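SnoaL-like domain-containing protein (Methylibium petroleiphilum PM1, PDB 3G16) is of unknown function but adopts the cystatin-like, SnoaL-type fold of the NTF2 clan, whose curved sheet and helices commonly enclose a ligand pocket. Local coordinates at residues A33-V36 with P37-H41. Residues are numbered along the deposited sequence; the frame is centred on the assembly and turned at random.
Sequences ACFV and PEAVH
Phe35 meets Ala39 at the inner side of a tight corner: ring atom CD1 of Phe35 lies 3.5 Å from CB of Ala39, the methyl approaching the ring obliquely. With CG anti to the carbonyl carbon (chi1 -67°), the ring is set beside the methyl that the turn brings round, and CB of Phe35 also comes within 3.9 Å of CB of Ala39. Next along, Val36 starts a type I beta turn that runs through Pro37 and Glu38 to Ala39. Its carbonyl O accepts the turn's closing hydrogen bond from N of Ala39 at 3.0 Å, fairly straight at the hydrogen (161°), although the donor sits well above the carbonyl plane. Pro37 takes the first inner position of the turn, where its ring-restricted phi fits. Methyl CG2 of Val36 packs on the carboxylate end of Glu38, 3.6 Å from CD, and lies 4.1 Å from CB of Ala39. With CG set between its backbone N and carbonyl carbon, the Glu38 chain bends at chi2 (-81°) and crosses the valine at a slant, while the residue itself stays exposed. The turn links strand 35-36 to strand 39-42 round a corner, placing them on different sheets or faces. Phe35 faces inward between helices 9-24 and 55-69, edge-to-face with Tyr19 and against Ile58; its ring also touches Ile117 and Ile120 of strand 116-124, and backbone hydrogen bonds tie Val36 to Ile117 and Val40 to Ile120.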
loop_
_atom_site.group_PDB
_atom_site.type_symbol
_atom_site.label_atom_id
_atom_site.label_comp_id
_atom_site.label_asym_id
_atom_site.label_seq_id
_atom_site.Cartn_x
_atom_site.Cartn_y
_atom_site.Cartn_z
ATOM N N ALA A 33 -22.537 3.346 4.554
ATOM C CA ALA A 33 -22.886 2.140 5.313
ATOM C C ALA A 33 -21.718 1.173 5.494
ATOM O O ALA A 33 -21.802 0.226 6.277
ATOM C CB ALA A 33 -24.048 1.433 4.646
ATOM N N CYS A 34 -20.621 1.410 4.764
ATOM C CA CYS A 34 -19.462 0.551 4.891
ATOM C C CYS A 34 -18.453 0.989 5.940
ATOM O O CYS A 34 -17.452 0.310 6.158
ATOM C CB CYS A 34 -18.709 0.535 3.561
ATOM S SG CYS A 34 -19.684 -0.236 2.221
ATOM N N PHE A 35 -18.707 2.160 6.527
ATOM C CA PHE A 35 -17.809 2.763 7.502
ATOM C C PHE A 35 -18.429 3.060 8.841
ATOM O O PHE A 35 -19.628 3.335 8.915
ATOM C CB PHE A 35 -17.396 4.158 6.993
ATOM C CG PHE A 35 -16.544 4.151 5.750
ATOM C CD1 PHE A 35 -15.172 3.952 5.829
ATOM C CD2 PHE A 35 -17.094 4.340 4.497
ATOM C CE1 PHE A 35 -14.381 3.943 4.702
ATOM C CE2 PHE A 35 -16.305 4.315 3.354
ATOM C CZ PHE A 35 -14.948 4.135 3.458
ATOM N N VAL A 36 -17.627 3.080 9.886
ATOM C CA VAL A 36 -18.059 3.737 11.119
ATOM C C VAL A 36 -18.192 5.243 10.755
ATOM O O VAL A 36 -17.436 5.759 9.923
ATOM C CB VAL A 36 -17.124 3.536 12.317
ATOM C CG1 VAL A 36 -16.962 2.019 12.600
ATOM C CG2 VAL A 36 -15.775 4.139 12.076
ATOM N N PRO A 37 -19.113 5.971 11.383
ATOM C CA PRO A 37 -19.325 7.386 10.996
ATOM C C PRO A 37 -18.094 8.258 11.036
ATOM O O PRO A 37 -17.951 9.157 10.177
ATOM C CB PRO A 37 -20.394 7.863 11.985
ATOM C CG PRO A 37 -21.057 6.613 12.465
ATOM C CD PRO A 37 -20.086 5.489 12.381
ATOM N N GLU A 38 -17.222 8.016 11.987
ATOM C CA GLU A 38 -16.035 8.819 12.172
ATOM C C GLU A 38 -14.820 8.352 11.364
ATOM O O GLU A 38 -13.706 8.856 11.594
ATOM C CB GLU A 38 -15.697 8.864 13.675
ATOM C CG GLU A 38 -15.159 7.563 14.325
ATOM C CD GLU A 38 -16.203 6.477 14.743
ATOM O OE1 GLU A 38 -17.387 6.552 14.402
ATOM O OE2 GLU A 38 -15.771 5.529 15.452
ATOM N N ALA A 39 -15.005 7.410 10.443
ATOM C CA ALA A 39 -13.878 6.907 9.684
ATOM C C ALA A 39 -13.128 8.033 8.973
ATOM O O ALA A 39 -13.730 9.006 8.517
ATOM C CB ALA A 39 -14.363 5.910 8.620
ATOM N N VAL A 40 -11.819 7.854 8.874
ATOM C CA VAL A 40 -10.944 8.824 8.188
ATOM C C VAL A 40 -10.205 8.105 7.053
ATOM O O VAL A 40 -9.718 6.976 7.201
ATOM C CB VAL A 40 -9.952 9.490 9.135
ATOM C CG1 VAL A 40 -9.108 10.550 8.386
ATOM C CG2 VAL A 40 -10.675 10.169 10.310
ATOM N N HIS A 41 -10.120 8.765 5.905
ATOM C CA HIS A 41 -9.304 8.305 4.762
ATOM C C HIS A 41 -8.109 9.249 4.645
ATOM O O HIS A 41 -8.268 10.493 4.617
ATOM C CB HIS A 41 -10.089 8.394 3.470
ATOM C CG HIS A 41 -9.607 7.501 2.362
ATOM N ND1 HIS A 41 -8.280 7.381 1.961
ATOM C CD2 HIS A 41 -10.317 6.738 1.510
ATOM C CE1 HIS A 41 -8.221 6.555 0.919
ATOM N NE2 HIS A 41 -9.447 6.142 0.623
#